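Local coordinates for D-alanyl-D-alanine carboxypeptidase (Penicillin binding protein) family protein (Francisella tularensis subsp. tularensis, PDB 6OSU), which probably removes the terminal D-alanine from the peptide stems of peptidoglycan precursors, acting as a serine-type D-Ala-D-Ala carboxypeptidase, at residues R59-S64 with T282-Y287; N157-A162 with Q172-H177; A39-D44 with I301-G306. One frame throughout, in Å; residues are numbered along the deposited sequence.

Contact 1 of 3, residues R59-S64 with T282-Y287; sequences RRAPAS and TDAAGY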
ATOM      1  N   ARG A  59       1.985  -3.534  18.732  1.00 62.43           N
ATOM      2  CA  ARG A  59       0.565  -3.232  18.623  1.00 61.52           C
ATOM      3  C   ARG A  59       0.287  -1.811  19.105  1.00 61.05           C
ATOM      4  O   ARG A  59       0.631  -1.451  20.236  1.00 63.54           O
ATOM      5  CB  ARG A  59      -0.240  -4.256  19.417  1.00 63.49           C
ATOM      6  CG  ARG A  59      -0.183  -5.631  18.785  1.00 64.56           C
ATOM      7  CD  ARG A  59      -0.848  -6.700  19.625  1.00 68.73           C
ATOM      8  NE  ARG A  59      -0.823  -7.982  18.927  1.00 69.78           N
ATOM      9  CZ  ARG A  59      -1.508  -9.057  19.305  1.00 71.52           C
ATOM     10  NH1 ARG A  59      -2.283  -9.010  20.381  1.00 73.11           N
ATOM     11  NH2 ARG A  59      -1.420 -10.176  18.600  1.00 71.45           N
ATOM     12  N   ARG A  60      -0.322  -1.004  18.239  1.00 58.27           N
ATOM     13  CA  ARG A  60      -0.716   0.360  18.551  1.00 59.03           C
ATOM     14  C   ARG A  60      -2.158   0.569  18.116  1.00 56.47           C
ATOM     15  O   ARG A  60      -2.753  -0.278  17.444  1.00 54.17           O
ATOM     16  CB  ARG A  60       0.193   1.391  17.865  1.00 59.78           C
ATOM     17  CG  ARG A  60       1.677   1.166  18.046  1.00 62.41           C
ATOM     18  CD  ARG A  60       2.450   2.410  17.628  1.00 64.07           C
ATOM     19  NE  ARG A  60       2.573   3.374  18.721  1.00 68.16           N
ATOM     20  CZ  ARG A  60       1.772   4.421  18.901  1.00 68.58           C
ATOM     21  NH1 ARG A  60       0.779   4.654  18.056  1.00 66.04           N
ATOM     22  NH2 ARG A  60       1.969   5.236  19.928  1.00 72.07           N
ATOM     23  N   ALA A  61      -2.713   1.724  18.490  1.00 56.78           N
ATOM     24  CA  ALA A  61      -4.113   2.001  18.203  1.00 56.02           C
ATOM     25  C   ALA A  61      -4.285   2.324  16.718  1.00 55.63           C
ATOM     26  O   ALA A  61      -3.390   2.912  16.104  1.00 56.02           O
ATOM     27  CB  ALA A  61      -4.619   3.156  19.067  1.00 56.50           C
ATOM     28  N   PRO A  62      -5.405   1.926  16.103  1.00 54.57           N
ATOM     29  CA  PRO A  62      -5.526   2.079  14.647  1.00 52.29           C
ATOM     30  C   PRO A  62      -5.979   3.463  14.202  1.00 52.03           C
ATOM     31  O   PRO A  62      -5.576   3.909  13.127  1.00 49.98           O
ATOM     32  CB  PRO A  62      -6.564   1.013  14.261  1.00 50.58           C
ATOM     33  CG  PRO A  62      -6.772   0.186  15.488  1.00 53.31           C
ATOM     34  CD  PRO A  62      -6.484   1.087  16.639  1.00 55.15           C
ATOM     35  N   ALA A  63      -6.826   4.134  14.976  1.00 53.44           N
ATOM     36  CA  ALA A  63      -7.427   5.431  14.571  1.00 53.85           C
ATOM     37  C   ALA A  63      -8.198   5.203  13.263  1.00 53.40           C
ATOM     38  O   ALA A  63      -8.744   4.109  13.060  1.00 53.83           O
ATOM     39  CB  ALA A  63      -6.361   6.510  14.505  1.00 54.25           C
ATOM     40  N   SER A  64      -8.257   6.184  12.355  1.00 52.87           N
ATOM     41  CA  SER A  64      -9.060   6.050  11.140  1.00 50.33           C
ATOM     42  C   SER A  64      -8.444   5.122  10.107  1.00 49.81           C
ATOM     43  O   SER A  64      -9.057   4.949   9.048  1.00 49.27           O
ATOM     44  CB  SER A  64      -9.301   7.415  10.487  1.00 49.58           C
ATOM     45  OG  SER A  64     -10.351   8.133  11.118  1.00 50.26           O
ATOM     46  N   THR A 282      -5.889   9.687  16.762  1.00 58.36           N
ATOM     47  CA  THR A 282      -6.470   9.723  18.093  1.00 62.10           C
ATOM     48  C   THR A 282      -5.345  10.002  19.079  1.00 64.50           C
ATOM     49  O   THR A 282      -4.162   9.938  18.733  1.00 62.55           O
ATOM     50  CB  THR A 282      -7.184   8.412  18.457  1.00 63.04           C
ATOM     51  OG1 THR A 282      -6.218   7.367  18.633  1.00 62.74           O
ATOM     52  CG2 THR A 282      -8.176   8.008  17.373  1.00 61.24           C
ATOM     53  N   ASP A 283      -5.714  10.326  20.319  1.00 68.89           N
ATOM     54  CA  ASP A 283      -4.691  10.552  21.336  1.00 72.26           C
ATOM     55  C   ASP A 283      -3.897   9.283  21.620  1.00 71.20           C
ATOM     56  O   ASP A 283      -2.698   9.354  21.917  1.00 71.41           O
ATOM     57  CB  ASP A 283      -5.329  11.085  22.619  1.00 77.11           C
ATOM     58  CG  ASP A 283      -5.807  12.514  22.479  1.00 79.62           C
ATOM     59  OD1 ASP A 283      -5.561  13.122  21.415  1.00 78.38           O
ATOM     60  OD2 ASP A 283      -6.428  13.032  23.432  1.00 83.25           O
ATOM     61  N   ALA A 284      -4.539   8.116  21.526  1.00 69.94           N
ATOM     62  CA  ALA A 284      -3.846   6.864  21.798  1.00 69.84           C
ATOM     63  C   ALA A 284      -2.971   6.430  20.632  1.00 67.22           C
ATOM     64  O   ALA A 284      -1.957   5.757  20.842  1.00 68.01           O
ATOM     65  CB  ALA A 284      -4.854   5.762  22.130  1.00 70.17           C
ATOM     66  N   ALA A 285      -3.340   6.803  19.408  1.00 64.50           N
ATOM     67  CA  ALA A 285      -2.625   6.359  18.221  1.00 62.18           C
ATOM     68  C   ALA A 285      -1.630   7.378  17.691  1.00 62.00           C
ATOM     69  O   ALA A 285      -0.718   6.998  16.947  1.00 59.19           O
ATOM     70  CB  ALA A 285      -3.614   6.012  17.104  1.00 60.00           C
ATOM     71  N   GLY A 286      -1.778   8.653  18.050  1.00 64.16           N
ATOM     72  CA  GLY A 286      -0.983   9.689  17.427  1.00 63.22           C
ATOM     73  C   GLY A 286      -1.429   9.923  15.991  1.00 60.51           C
ATOM     74  O   GLY A 286      -2.472   9.449  15.541  1.00 60.31           O
ATOM     75  N   TYR A 287      -0.610  10.681  15.269  1.00 58.81           N
ATOM     76  CA  TYR A 287      -0.857  10.957  13.860  1.00 56.24           C
ATOM     77  C   TYR A 287      -0.278   9.820  13.029  1.00 56.48           C
ATOM     78  O   TYR A 287       0.922   9.541  13.106  1.00 58.08           O
ATOM     79  CB  TYR A 287      -0.242  12.291  13.449  1.00 56.14           C
ATOM     80  CG  TYR A 287      -0.919  13.486  14.070  1.00 57.79           C
ATOM     81  CD1 TYR A 287      -1.985  14.107  13.437  1.00 57.06           C
ATOM     82  CD2 TYR A 287      -0.498  13.992  15.295  1.00 60.40           C
ATOM     83  CE1 TYR A 287      -2.613  15.201  14.002  1.00 58.99           C
ATOM     84  CE2 TYR A 287      -1.121  15.088  15.870  1.00 62.11           C
ATOM     85  CZ  TYR A 287      -2.178  15.688  15.218  1.00 61.74           C
ATOM     86  OH  TYR A 287      -2.801  16.778  15.782  1.00 65.19           O
TER
HETATM   87  O   HOH W   1      -0.770   4.094  16.187  1.00 49.24           O
HETATM   88  O   HOH W   2      -1.474   3.076  20.464  1.00 57.53           O

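Contact 2 of 3, residues N157-A162 with Q172-H177; sequences NNTHFA and QYTTAH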
ATOM      1  N   ASN A 157      -2.256 -10.800  11.613  1.00 64.11           N
ATOM      2  CA  ASN A 157      -2.376 -11.584  12.833  1.00 66.06           C
ATOM      3  C   ASN A 157      -2.234 -10.757  14.103  1.00 64.53           C
ATOM      4  O   ASN A 157      -2.431 -11.296  15.198  1.00 66.56           O
ATOM      5  CB  ASN A 157      -1.333 -12.705  12.840  1.00 68.88           C
ATOM      6  CG  ASN A 157      -1.548 -13.704  11.722  1.00 70.15           C
ATOM      7  OD1 ASN A 157      -0.709 -13.845  10.834  1.00 70.82           O
ATOM      8  ND2 ASN A 157      -2.676 -14.404  11.762  1.00 70.91           N
ATOM      9  N   ASN A 158      -1.895  -9.477  13.991  1.00 61.16           N
ATOM     10  CA  ASN A 158      -1.794  -8.629  15.172  1.00 61.96           C
ATOM     11  C   ASN A 158      -2.716  -7.430  15.024  1.00 60.09           C
ATOM     12  O   ASN A 158      -2.290  -6.282  15.190  1.00 60.03           O
ATOM     13  CB  ASN A 158      -0.349  -8.188  15.394  1.00 61.94           C
ATOM     14  CG  ASN A 158       0.572  -9.351  15.701  1.00 63.93           C
ATOM     15  OD1 ASN A 158       0.298 -10.154  16.594  1.00 66.63           O
ATOM     16  ND2 ASN A 158       1.664  -9.455  14.955  1.00 63.17           N
ATOM     17  N   THR A 159      -3.983  -7.693  14.717  1.00 59.31           N
ATOM     18  CA  THR A 159      -4.950  -6.648  14.411  1.00 58.61           C
ATOM     19  C   THR A 159      -6.300  -7.042  14.979  1.00 59.47           C
ATOM     20  O   THR A 159      -6.744  -8.178  14.795  1.00 60.86           O
ATOM     21  CB  THR A 159      -5.058  -6.428  12.897  1.00 57.59           C
ATOM     22  OG1 THR A 159      -3.903  -5.721  12.439  1.00 57.37           O
ATOM     23  CG2 THR A 159      -6.304  -5.632  12.546  1.00 56.77           C
ATOM     24  N   HIS A 160      -6.944  -6.110  15.676  1.00 59.73           N
ATOM     25  CA  HIS A 160      -8.298  -6.330  16.167  1.00 60.90           C
ATOM     26  C   HIS A 160      -9.035  -5.003  16.161  1.00 59.63           C
ATOM     27  O   HIS A 160      -8.612  -4.056  16.830  1.00 60.49           O
ATOM     28  CB  HIS A 160      -8.300  -6.937  17.569  1.00 64.78           C
ATOM     29  CG  HIS A 160      -9.670  -7.267  18.070  1.00 67.20           C
ATOM     30  ND1 HIS A 160     -10.331  -8.423  17.718  1.00 68.51           N
ATOM     31  CD2 HIS A 160     -10.518  -6.576  18.868  1.00 68.72           C
ATOM     32  CE1 HIS A 160     -11.521  -8.438  18.291  1.00 70.30           C
ATOM     33  NE2 HIS A 160     -11.660  -7.329  18.993  1.00 70.35           N
ATOM     34  N   PHE A 161     -10.133  -4.941  15.415  1.00 58.56           N
ATOM     35  CA  PHE A 161     -10.950  -3.742  15.320  1.00 57.17           C
ATOM     36  C   PHE A 161     -12.111  -3.812  16.303  1.00 59.42           C
ATOM     37  O   PHE A 161     -12.700  -4.876  16.511  1.00 60.98           O
ATOM     38  CB  PHE A 161     -11.472  -3.563  13.895  1.00 54.62           C
ATOM     39  CG  PHE A 161     -10.385  -3.398  12.873  1.00 53.01           C
ATOM     40  CD1 PHE A 161      -9.610  -2.249  12.849  1.00 52.59           C
ATOM     41  CD2 PHE A 161     -10.138  -4.385  11.936  1.00 52.91           C
ATOM     42  CE1 PHE A 161      -8.610  -2.086  11.910  1.00 51.34           C
ATOM     43  CE2 PHE A 161      -9.140  -4.232  10.992  1.00 52.18           C
ATOM     44  CZ  PHE A 161      -8.374  -3.078  10.977  1.00 51.15           C
ATOM     45  N   ALA A 162     -12.426  -2.673  16.918  1.00 60.33           N
ATOM     46  CA  ALA A 162     -13.548  -2.578  17.841  1.00 62.75           C
ATOM     47  C   ALA A 162     -14.788  -1.980  17.201  1.00 62.89           C
ATOM     48  O   ALA A 162     -15.876  -2.095  17.776  1.00 64.72           O
ATOM     49  CB  ALA A 162     -13.170  -1.744  19.072  1.00 63.71           C
ATOM     50  N   GLN A 172      -8.594  -2.517  20.751  1.00 72.60           N
ATOM     51  CA  GLN A 172      -8.458  -1.926  19.426  1.00 66.96           C
ATOM     52  C   GLN A 172      -6.971  -1.772  19.132  1.00 64.70           C
ATOM     53  O   GLN A 172      -6.291  -1.000  19.816  1.00 67.79           O
ATOM     54  CB  GLN A 172      -9.175  -0.580  19.396  1.00 66.79           C
ATOM     55  CG  GLN A 172      -9.454   0.003  18.033  1.00 65.77           C
ATOM     56  CD  GLN A 172     -10.116   1.368  18.121  1.00 67.39           C
ATOM     57  OE1 GLN A 172      -9.754   2.298  17.394  1.00 68.36           O
ATOM     58  NE2 GLN A 172     -11.084   1.499  19.020  1.00 68.31           N
ATOM     59  N   TYR A 173      -6.467  -2.484  18.125  1.00 60.25           N
ATOM     60  CA  TYR A 173      -5.051  -2.363  17.798  1.00 58.35           C
ATOM     61  C   TYR A 173      -4.772  -2.885  16.398  1.00 56.94           C
ATOM     62  O   TYR A 173      -5.567  -3.626  15.813  1.00 57.11           O
ATOM     63  CB  TYR A 173      -4.167  -3.102  18.811  1.00 58.88           C
ATOM     64  CG  TYR A 173      -4.492  -4.568  18.973  1.00 59.11           C
ATOM     65  CD1 TYR A 173      -4.012  -5.513  18.075  1.00 57.95           C
ATOM     66  CD2 TYR A 173      -5.271  -5.010  20.035  1.00 60.71           C
ATOM     67  CE1 TYR A 173      -4.306  -6.855  18.223  1.00 59.32           C
ATOM     68  CE2 TYR A 173      -5.570  -6.348  20.192  1.00 62.22           C
ATOM     69  CZ  TYR A 173      -5.084  -7.267  19.284  1.00 61.56           C
ATOM     70  OH  TYR A 173      -5.379  -8.602  19.440  1.00 63.23           O
ATOM     71  N   THR A 174      -3.618  -2.478  15.879  1.00 56.29           N
ATOM     72  CA  THR A 174      -3.044  -3.016  14.656  1.00 53.99           C
ATOM     73  C   THR A 174      -1.542  -2.776  14.718  1.00 52.33           C
ATOM     74  O   THR A 174      -1.017  -2.295  15.726  1.00 52.66           O
ATOM     75  CB  THR A 174      -3.658  -2.383  13.405  1.00 52.46           C
ATOM     76  OG1 THR A 174      -3.112  -3.019  12.244  1.00 52.49           O
ATOM     77  CG2 THR A 174      -3.342  -0.892  13.347  1.00 51.58           C
ATOM     78  N   THR A 175      -0.845  -3.125  13.638  1.00 49.91           N
ATOM     79  CA  THR A 175       0.589  -2.897  13.539  1.00 50.75           C
ATOM     80  C   THR A 175       0.900  -2.286  12.181  1.00 49.44           C
ATOM     81  O   THR A 175       0.101  -2.361  11.245  1.00 46.43           O
ATOM     82  CB  THR A 175       1.408  -4.191  13.726  1.00 51.38           C
ATOM     83  OG1 THR A 175       1.254  -5.035  12.577  1.00 51.01           O
ATOM     84  CG2 THR A 175       0.962  -4.942  14.972  1.00 53.33           C
ATOM     85  N   ALA A 176       2.079  -1.668  12.085  1.00 52.12           N
ATOM     86  CA  ALA A 176       2.500  -1.098  10.811  1.00 52.59           C
ATOM     87  C   ALA A 176       2.649  -2.183   9.754  1.00 52.21           C
ATOM     88  O   ALA A 176       2.303  -1.973   8.587  1.00 52.04           O
ATOM     89  CB  ALA A 176       3.810  -0.324  10.985  1.00 54.05           C
ATOM     90  N   HIS A 177       3.146  -3.356  10.150  1.00 53.95           N
ATOM     91  CA  HIS A 177       3.263  -4.469   9.212  1.00 55.19           C
ATOM     92  C   HIS A 177       1.888  -4.943   8.755  1.00 53.85           C
ATOM     93  O   HIS A 177       1.663  -5.173   7.560  1.00 52.00           O
ATOM     94  CB  HIS A 177       4.043  -5.615   9.860  1.00 58.86           C
ATOM     95  CG  HIS A 177       4.335  -6.754   8.933  1.00 61.29           C
ATOM     96  ND1 HIS A 177       4.784  -7.978   9.381  1.00 63.75           N
ATOM     97  CD2 HIS A 177       4.252  -6.854   7.585  1.00 60.91           C
ATOM     98  CE1 HIS A 177       4.959  -8.784   8.350  1.00 64.02           C
ATOM     99  NE2 HIS A 177       4.642  -8.128   7.249  1.00 62.23           N
TER
HETATM  100  O   HOH W   3       2.102  -7.697  12.379  1.00 64.95           O

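Contact 3 of 3, residues A39-D44 with I301-G306; sequences AWVTMD and ISVVLG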
ATOM      1  N   ALA A  39       6.754   3.744  15.339  1.00 56.83           N
ATOM      2  CA  ALA A  39       6.681   2.567  14.484  1.00 55.63           C
ATOM      3  C   ALA A  39       6.522   2.996  13.032  1.00 55.05           C
ATOM      4  O   ALA A  39       5.872   4.001  12.738  1.00 55.49           O
ATOM      5  CB  ALA A  39       5.521   1.652  14.890  1.00 54.41           C
ATOM      6  N   TRP A  40       7.118   2.215  12.131  1.00 53.96           N
ATOM      7  CA  TRP A  40       6.940   2.435  10.701  1.00 51.36           C
ATOM      8  C   TRP A  40       7.347   1.181   9.941  1.00 51.01           C
ATOM      9  O   TRP A  40       8.015   0.294  10.479  1.00 52.82           O
ATOM     10  CB  TRP A  40       7.744   3.640  10.194  1.00 51.94           C
ATOM     11  CG  TRP A  40       9.217   3.386  10.032  1.00 53.97           C
ATOM     12  CD1 TRP A  40       9.830   2.710   9.013  1.00 53.88           C
ATOM     13  CD2 TRP A  40      10.265   3.829  10.903  1.00 56.21           C
ATOM     14  NE1 TRP A  40      11.188   2.692   9.205  1.00 56.09           N
ATOM     15  CE2 TRP A  40      11.483   3.374  10.356  1.00 57.20           C
ATOM     16  CE3 TRP A  40      10.293   4.560  12.093  1.00 57.85           C
ATOM     17  CZ2 TRP A  40      12.713   3.627  10.959  1.00 58.92           C
ATOM     18  CZ3 TRP A  40      11.517   4.811  12.689  1.00 60.40           C
ATOM     19  CH2 TRP A  40      12.709   4.344  12.121  1.00 60.56           C
ATOM     20  N   VAL A  41       6.944   1.135   8.673  1.00 48.88           N
ATOM     21  CA  VAL A  41       7.358   0.079   7.755  1.00 48.44           C
ATOM     22  C   VAL A  41       7.275   0.620   6.335  1.00 47.22           C
ATOM     23  O   VAL A  41       6.390   1.416   6.010  1.00 47.03           O
ATOM     24  CB  VAL A  41       6.503  -1.198   7.922  1.00 48.38           C
ATOM     25  CG1 VAL A  41       5.090  -0.974   7.408  1.00 46.04           C
ATOM     26  CG2 VAL A  41       7.160  -2.382   7.206  1.00 48.83           C
ATOM     27  N   THR A  42       8.221   0.205   5.495  1.00 48.22           N
ATOM     28  CA  THR A  42       8.208   0.515   4.073  1.00 49.72           C
ATOM     29  C   THR A  42       8.343  -0.790   3.306  1.00 50.50           C
ATOM     30  O   THR A  42       9.284  -1.556   3.541  1.00 51.56           O
ATOM     31  CB  THR A  42       9.337   1.479   3.682  1.00 52.44           C
ATOM     32  OG1 THR A  42       9.298   2.638   4.524  1.00 54.75           O
ATOM     33  CG2 THR A  42       9.183   1.918   2.225  1.00 51.42           C
ATOM     34  N   MET A  43       7.407  -1.038   2.395  1.00 50.09           N
ATOM     35  CA  MET A  43       7.323  -2.307   1.689  1.00 51.46           C
ATOM     36  C   MET A  43       7.172  -2.059   0.196  1.00 51.00           C
ATOM     37  O   MET A  43       6.446  -1.151  -0.220  1.00 50.10           O
ATOM     38  CB  MET A  43       6.143  -3.139   2.217  1.00 51.94           C
ATOM     39  CG  MET A  43       5.727  -4.289   1.327  1.00 54.06           C
ATOM     40  SD  MET A  43       4.219  -5.091   1.905  1.00 55.10           S
ATOM     41  CE  MET A  43       4.766  -5.736   3.485  1.00 55.33           C
ATOM     42  N   ASP A  44       7.867  -2.862  -0.607  1.00 52.37           N
ATOM     43  CA  ASP A  44       7.686  -2.824  -2.051  1.00 53.21           C
ATOM     44  C   ASP A  44       6.428  -3.590  -2.439  1.00 53.19           C
ATOM     45  O   ASP A  44       6.122  -4.645  -1.876  1.00 53.43           O
ATOM     46  CB  ASP A  44       8.906  -3.405  -2.769  1.00 54.93           C
ATOM     47  CG  ASP A  44       8.716  -3.479  -4.273  1.00 56.49           C
ATOM     48  OD1 ASP A  44       8.257  -4.530  -4.767  1.00 57.16           O
ATOM     49  OD2 ASP A  44       9.001  -2.473  -4.959  1.00 57.06           O
ATOM     50  N   ILE A 301       4.843   1.064  -0.419  1.00 47.51           N
ATOM     51  CA  ILE A 301       3.821   1.300   0.590  1.00 46.83           C
ATOM     52  C   ILE A 301       4.520   1.620   1.902  1.00 47.66           C
ATOM     53  O   ILE A 301       5.417   0.884   2.331  1.00 49.47           O
ATOM     54  CB  ILE A 301       2.890   0.084   0.730  1.00 46.75           C
ATOM     55  CG1 ILE A 301       2.074  -0.096  -0.552  1.00 48.54           C
ATOM     56  CG2 ILE A 301       1.986   0.231   1.948  1.00 45.08           C
ATOM     57  CD1 ILE A 301       1.444  -1.467  -0.688  1.00 49.42           C
ATOM     58  N   SER A 302       4.128   2.725   2.526  1.00 46.96           N
ATOM     59  CA  SER A 302       4.689   3.147   3.798  1.00 48.90           C
ATOM     60  C   SER A 302       3.571   3.338   4.806  1.00 47.90           C
ATOM     61  O   SER A 302       2.513   3.884   4.479  1.00 47.84           O
ATOM     62  CB  SER A 302       5.484   4.447   3.662  1.00 53.80           C
ATOM     63  OG  SER A 302       6.838   4.187   3.342  1.00 57.88           O
ATOM     64  N   VAL A 303       3.814   2.873   6.027  1.00 47.30           N
ATOM     65  CA  VAL A 303       2.941   3.112   7.167  1.00 47.78           C
ATOM     66  C   VAL A 303       3.774   3.763   8.257  1.00 49.57           C
ATOM     67  O   VAL A 303       4.849   3.261   8.603  1.00 49.46           O
ATOM     68  CB  VAL A 303       2.297   1.812   7.679  1.00 47.38           C
ATOM     69  CG1 VAL A 303       1.394   2.110   8.858  1.00 48.51           C
ATOM     70  CG2 VAL A 303       1.522   1.127   6.564  1.00 46.59           C
ATOM     71  N   VAL A 304       3.293   4.889   8.779  1.00 50.55           N
ATOM     72  CA  VAL A 304       3.919   5.579   9.899  1.00 52.18           C
ATOM     73  C   VAL A 304       2.870   5.726  10.991  1.00 51.71           C
ATOM     74  O   VAL A 304       1.746   6.161  10.719  1.00 50.25           O
ATOM     75  CB  VAL A 304       4.484   6.952   9.487  1.00 53.97           C
ATOM     76  CG1 VAL A 304       4.926   7.724  10.703  1.00 56.29           C
ATOM     77  CG2 VAL A 304       5.652   6.785   8.532  1.00 53.81           C
ATOM     78  N   LEU A 305       3.232   5.359  12.217  1.00 53.06           N
ATOM     79  CA  LEU A 305       2.299   5.343  13.334  1.00 52.89           C
ATOM     80  C   LEU A 305       2.861   6.135  14.503  1.00 54.36           C
ATOM     81  O   LEU A 305       4.043   6.012  14.841  1.00 55.09           O
ATOM     82  CB  LEU A 305       2.002   3.906  13.787  1.00 52.33           C
ATOM     83  CG  LEU A 305       1.534   2.907  12.723  1.00 50.85           C
ATOM     84  CD1 LEU A 305       1.480   1.503  13.303  1.00 50.75           C
ATOM     85  CD2 LEU A 305       0.181   3.304  12.138  1.00 48.95           C
ATOM     86  N   GLY A 306       2.009   6.956  15.111  1.00 54.41           N
ATOM     87  CA  GLY A 306       2.324   7.550  16.394  1.00 56.01           C
ATOM     88  C   GLY A 306       3.167   8.804  16.382  1.00 57.23           C
ATOM     89  O   GLY A 306       3.747   9.144  17.417  1.00 59.46           O
TER

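Contact 1 of 3, residues R59-S64 with T282-Y287
R60 reaches from its loop to the turn after strand 274-282, and its guanidinium meets the carbonyl of A285. From CB the chain starts with CG beside the backbone N (chi1 -50°) and reaches CD, which packs against L305 CB and A39 CB of the five-stranded sheet. A bend at chi3 (86°) carries NE round. At the tip, NH1 donates to A285 O over 3.0 Å; the bond is bent, 137° at the hydrogen, and the donor stands above the carbonyl plane. CZ stays 4.1 Å from A285 O, and NH2 passes A284 O equally far without bonding. Water 2, which links A61 N to A284 O, sits over one guanidinium face, toward the rim. Water 1 joins A61 O to A285 O.

Farther along, alanines let the backbones come close. A61 CB lies 3.6 Å from A285 CB, which in turn is 3.8 Å from A63 CB; A63 CB also meets T282 CG2 at 3.7 Å. T282 OG1 accepts from A285 N, an ST motif. The chemistry is thus divided: methyls pack around A63, the residue before S64, the predicted nucleophile, while a charged tip and waters serve the carbonyls at the more hydrated end.

Contact 2 of 3, residues N157-A162 with Q172-H177
Y173 and H160 form a single antiparallel beta bridge, a hydrogen-bonded pair that joins the loop after helix 140-154 to the lead-in of helix 176-189. H160 N donates to Y173 O at 2.8 Å and Y173 N returns a bond to H160 O at 3.0 Å, both nearly straight.

Y173 has the most surface buried here. Its chi1 of 56° sets CG between the backbone N and the carbonyl carbon, which turns the ring back across the opposing backbone. One face then receives H160 CB, 4.0 Å from the ring centroid and 24° off the normal, a CH-pi contact displaced toward CZ and CE2. The rim carbon CD1 meets N158 O at 3.4 Å, near the ring plane. A tyrosine suits this place because its flat ring covers the bridge while its hydroxyl end lies beside R59. H160 contributes chiefly its CB, since CG lies anti to the backbone N (chi1 -176°) and the imidazole leads away from the tyrosine ring.

N158 makes both apolar and polar contacts. Its CB rests 3.5 Å from T175 CG2, its OD1 accepts from R59 NH2, and its ND2 reaches T175 OG1 through water 3. T175 is the N-cap of helix 176-189, its OG1 accepting from D178 N; the carboxylate of D178 in turn binds N158 N and T159 OG1. T159 and T174 lie side by side, pointing the same way, with T159 OG1 2.8 Å from T174 OG1, a distance that suits a hydrogen bond between the hydroxyls.

Contact 3 of 3, residues A39-D44 with I301-G306
V41 and V303 stand side by side and point the same way, V41 CG1 coming within 4.0 Å of V303 CB. They belong to the sheet face that also carries A39, M43, I301 and L305, an apolar surface where the beta-branched V41, V303 and I301 suit an extended backbone. A39 offers only its methyl, CB lying 4.3 Å from L305 CB, whereas the M43 chain bends at chi3 and its tip leads away from strand 301-306.

W40, T42, S302 and V304 occupy the opposite face. There T42 OG1 and S302 OG pair at 3.1 Å, and either hydroxyl could donate; one hydrogen bond thus links two small hydroxyls in a buried position where L320 of helix 310-327 packs against both. W40 behaves differently: its CB approaches V304 CG2 at 4.1 Å, but the indole swings off the partner strand, and its NE1 bonds to S52 OG on strand 50-54.

Within the sheet, five backbone bonds hold the strands, which run 174° apart. The pairs V41 with V303 and M43 with I301 each exchange two, while L305 N donates to A39 O at 3.0 Å. Joining the first strand to the last in this way is characteristic of the five-stranded antiparallel sheet, order 2-1-5-4-3, of the penicillin-binding protein and serine beta-lactamase fold, with helix 310-327 packed across the face of T42, S302 and V304.

In the fold
From the N terminus the first strand, 39-44, pairs with 301-306 in contact 3 and closes the outermost loop, spanning nearly the whole catalytic domain. Inside it, contact 1 brings the loop before helix 66-79 to the turn between strands 274-282 and 288-295. Contact 2 is nested deeper still, closing a short loop before helix 176-189. The three meet physically: R60 O bonds to T174 N, tying contact 1 to contact 2, and A176 at the start of helix 176-189 packs against V41 and V303 of contact 3. Together they join the central sheet to the helical region around the predicted active site.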